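PDB 3PHS: cell wall surface anchor family protein from Streptococcus agalactiae, which serves as a minor pilin of the Gram-positive pilus and mediates adhesion to lung epithelial cells through an IgG-like domain. Local coordinates for residues I17-A22 / P129-S134. Numbering follows the deposited sequence.
Sequences IVHLEA and PKIIWS
Ile131 packs on His19 and Trp133 on Glu21 and Ala22, joining segment 129-134 to strand 13-21 and its end in the first of the two Ig-like β-domains of this pilin. The case illustrates how two segments of one chain can continue side by side after their mutual β-pairing ends. Strand 125-127 pairs in parallel with strand 13-21; beyond it the chain stays alongside but separated by water as it leads to strand 135-146 of the second domain. Water 1 donates to Val18 O and Pro129 O, and water 2 donates to Leu20 O and Ile131 O while accepting from Ala22 N, replacing direct backbone bonds.

Side chains make the direct contacts. Ile131 CG1 stands anti to the carbonyl carbon (chi1 -70°), and chi2, 151°, carries CD1 on over the middle of the His19 imidazole, 3.4 Å from the ring centroid and almost on its normal. This CH-pi contact falls on the face of the ring, while His19 ND1 hydrogen-bonds Tyr47 OH in strand 46-52, a partner that should help fix the ring's rotation. Towards Ile17 the fit is tight, with Pro129 CG 3.5 Å from Ile17 CG2 and the two side chains crossing at about a right angle.

At the far end Glu21 and Trp133 lie against each other through carbon. Glu21 CB sits over the five-membered ring of the indole, 3.8 Å from its centroid, and the extended chain carries the carboxylate to Trp133 CB, its plane within 13° of the ring's. Ser134 OG lies above the opposite face, toward its rim. The indole edge makes the direct hydrogen bond: Trp133 NE1 donates to Ala22 O at 2.8 Å, with the oxygen nearly in the ring plane but the nitrogen well above the carbonyl plane.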
ATOM      1  N   ILE A  17     -19.638   5.140   7.835  1.00 11.03           N
ATOM      2  CA  ILE A  17     -18.489   5.315   6.946  1.00 11.02           C
ATOM      3  C   ILE A  17     -18.897   4.685   5.640  1.00 10.91           C
ATOM      4  O   ILE A  17     -19.278   3.520   5.623  1.00 11.08           O
ATOM      5  CB  ILE A  17     -17.211   4.568   7.487  1.00 11.70           C
ATOM      6  CG1 ILE A  17     -16.793   5.021   8.904  1.00 13.06           C
ATOM      7  CG2 ILE A  17     -16.043   4.666   6.508  1.00 12.45           C
ATOM      8  CD1 ILE A  17     -17.042   6.396   9.257  1.00 18.91           C
ATOM      9  N   VAL A  18     -18.827   5.444   4.545  1.00 10.74           N
ATOM     10  CA  VAL A  18     -19.253   4.934   3.237  1.00 10.70           C
ATOM     11  C   VAL A  18     -18.028   4.770   2.361  1.00 10.94           C
ATOM     12  O   VAL A  18     -17.377   5.753   1.989  1.00 11.33           O
ATOM     13  CB  VAL A  18     -20.301   5.867   2.552  1.00 11.20           C
ATOM     14  CG1 VAL A  18     -20.953   5.193   1.324  1.00 10.91           C
ATOM     15  CG2 VAL A  18     -21.401   6.263   3.539  1.00 10.85           C
ATOM     16  N   HIS A  19     -17.708   3.515   2.041  1.00 10.56           N
ATOM     17  CA  HIS A  19     -16.512   3.199   1.269  1.00 10.88           C
ATOM     18  C   HIS A  19     -16.849   3.004  -0.218  1.00 10.35           C
ATOM     19  O   HIS A  19     -17.395   1.973  -0.590  1.00 10.49           O
ATOM     20  CB  HIS A  19     -15.859   1.928   1.852  1.00 10.44           C
ATOM     21  CG  HIS A  19     -14.532   1.594   1.242  1.00 10.47           C
ATOM     22  ND1 HIS A  19     -13.347   1.667   1.942  1.00 10.02           N
ATOM     23  CD2 HIS A  19     -14.207   1.168  -0.005  1.00 11.85           C
ATOM     24  CE1 HIS A  19     -12.345   1.335   1.146  1.00 10.13           C
ATOM     25  NE2 HIS A  19     -12.838   1.019  -0.039  1.00 11.80           N
ATOM     26  N   LEU A  20     -16.533   4.007  -1.045  1.00 11.19           N
ATOM     27  CA  LEU A  20     -16.843   4.003  -2.486  1.00 11.49           C
ATOM     28  C   LEU A  20     -15.574   4.133  -3.297  1.00 12.32           C
ATOM     29  O   LEU A  20     -14.719   4.976  -2.998  1.00 12.16           O
ATOM     30  CB  LEU A  20     -17.780   5.170  -2.860  1.00 11.92           C
ATOM     31  CG  LEU A  20     -19.095   5.245  -2.066  1.00 12.31           C
ATOM     32  CD1 LEU A  20     -19.919   6.476  -2.459  1.00 14.00           C
ATOM     33  CD2 LEU A  20     -19.898   3.952  -2.275  1.00 12.17           C
ATOM     34  N   GLU A  21     -15.444   3.299  -4.324  1.00 11.87           N
ATOM     35  CA  GLU A  21     -14.391   3.499  -5.298  1.00 13.13           C
ATOM     36  C   GLU A  21     -14.970   4.395  -6.390  1.00 14.15           C
ATOM     37  O   GLU A  21     -15.856   3.979  -7.137  1.00 15.20           O
ATOM     38  CB  GLU A  21     -13.872   2.157  -5.855  1.00 13.89           C
ATOM     39  CG  GLU A  21     -13.024   1.403  -4.814  1.00 14.01           C
ATOM     40  CD  GLU A  21     -12.490   0.057  -5.294  1.00 15.14           C
ATOM     41  OE1 GLU A  21     -12.875  -0.420  -6.389  1.00 16.63           O
ATOM     42  OE2 GLU A  21     -11.703  -0.532  -4.529  1.00 16.40           O
ATOM     43  N   ALA A  22     -14.469   5.619  -6.447  1.00 14.73           N
ATOM     44  CA  ALA A  22     -14.977   6.638  -7.355  1.00 16.78           C
ATOM     45  C   ALA A  22     -13.860   7.086  -8.286  1.00 18.19           C
ATOM     46  O   ALA A  22     -12.681   6.930  -7.965  1.00 19.11           O
ATOM     47  CB  ALA A  22     -15.520   7.837  -6.548  1.00 16.23           C
ATOM     48  N   PRO A 129     -14.480   8.257   3.312  1.00 10.96           N
ATOM     49  CA  PRO A 129     -13.012   8.368   3.337  1.00 10.46           C
ATOM     50  C   PRO A 129     -12.462   8.514   1.918  1.00 10.73           C
ATOM     51  O   PRO A 129     -13.105   8.073   0.963  1.00  9.98           O
ATOM     52  CB  PRO A 129     -12.563   7.041   3.967  1.00 10.86           C
ATOM     53  CG  PRO A 129     -13.748   6.607   4.803  1.00  9.76           C
ATOM     54  CD  PRO A 129     -14.938   7.007   3.958  1.00 10.80           C
ATOM     55  N   LYS A 130     -11.296   9.140   1.791  1.00 11.30           N
ATOM     56  CA  LYS A 130     -10.632   9.308   0.488  1.00 12.51           C
ATOM     57  C   LYS A 130      -9.933   8.006   0.159  1.00 12.05           C
ATOM     58  O   LYS A 130      -9.101   7.525   0.933  1.00 12.23           O
ATOM     59  CB  LYS A 130      -9.630  10.464   0.536  1.00 13.48           C
ATOM     60  CG  LYS A 130     -10.298  11.792   0.888  1.00 18.31           C
ATOM     61  CD  LYS A 130      -9.296  12.948   1.012  1.00 24.28           C
ATOM     62  CE  LYS A 130      -9.978  14.178   1.618  1.00 27.08           C
ATOM     63  NZ  LYS A 130      -8.967  15.154   2.136  1.00 30.57           N
ATOM     64  N   ILE A 131     -10.327   7.406  -0.957  1.00 11.90           N
ATOM     65  CA  ILE A 131      -9.925   6.049  -1.251  1.00 11.93           C
ATOM     66  C   ILE A 131      -9.231   6.028  -2.599  1.00 11.89           C
ATOM     67  O   ILE A 131      -9.757   6.546  -3.573  1.00 11.15           O
ATOM     68  CB  ILE A 131     -11.153   5.101  -1.251  1.00 12.85           C
ATOM     69  CG1 ILE A 131     -11.681   4.930   0.183  1.00 12.19           C
ATOM     70  CG2 ILE A 131     -10.797   3.695  -1.813  1.00 11.49           C
ATOM     71  CD1 ILE A 131     -13.174   4.651   0.210  1.00 13.12           C
ATOM     72  N   ILE A 132      -8.046   5.431  -2.640  1.00 11.18           N
ATOM     73  CA  ILE A 132      -7.357   5.262  -3.914  1.00 12.22           C
ATOM     74  C   ILE A 132      -7.396   3.792  -4.308  1.00 11.43           C
ATOM     75  O   ILE A 132      -7.301   2.901  -3.453  1.00 11.71           O
ATOM     76  CB  ILE A 132      -5.911   5.855  -3.954  1.00 12.56           C
ATOM     77  CG1 ILE A 132      -5.006   5.195  -2.917  1.00 14.73           C
ATOM     78  CG2 ILE A 132      -5.935   7.409  -3.818  1.00 15.12           C
ATOM     79  CD1 ILE A 132      -3.497   5.382  -3.212  1.00 17.51           C
ATOM     80  N   TRP A 133      -7.548   3.549  -5.605  1.00 11.00           N
ATOM     81  CA  TRP A 133      -7.775   2.189  -6.102  1.00 11.29           C
ATOM     82  C   TRP A 133      -7.266   1.959  -7.521  1.00 11.28           C
ATOM     83  O   TRP A 133      -7.064   0.824  -7.886  1.00 12.04           O
ATOM     84  CB  TRP A 133      -9.276   1.843  -6.046  1.00 10.67           C
ATOM     85  CG  TRP A 133     -10.116   2.787  -6.845  1.00 12.99           C
ATOM     86  CD1 TRP A 133     -10.695   3.945  -6.402  1.00 15.21           C
ATOM     87  CD2 TRP A 133     -10.448   2.672  -8.231  1.00 15.42           C
ATOM     88  NE1 TRP A 133     -11.381   4.552  -7.433  1.00 17.39           N
ATOM     89  CE2 TRP A 133     -11.246   3.789  -8.565  1.00 15.20           C
ATOM     90  CE3 TRP A 133     -10.150   1.731  -9.229  1.00 16.35           C
ATOM     91  CZ2 TRP A 133     -11.756   3.989  -9.860  1.00 18.90           C
ATOM     92  CZ3 TRP A 133     -10.663   1.941 -10.525  1.00 18.35           C
ATOM     93  CH2 TRP A 133     -11.447   3.051 -10.818  1.00 17.60           C
ATOM     94  N   SER A 134      -7.088   3.024  -8.308  1.00 12.55           N
ATOM     95  CA  SER A 134      -6.696   2.896  -9.732  1.00 13.09           C
ATOM     96  C   SER A 134      -5.305   2.280  -9.864  1.00 13.17           C
ATOM     97  O   SER A 134      -4.366   2.674  -9.153  1.00 13.06           O
ATOM     98  CB  SER A 134      -6.726   4.277 -10.405  1.00 14.15           C
ATOM     99  OG  SER A 134      -8.072   4.679 -10.642  1.00 17.97           O
TER
HETATM  100  O   HOH W   1     -15.700   6.985   0.245  1.00 14.31           O
HETATM  101  O   HOH W   2     -12.267   6.420  -4.412  1.00 23.44           O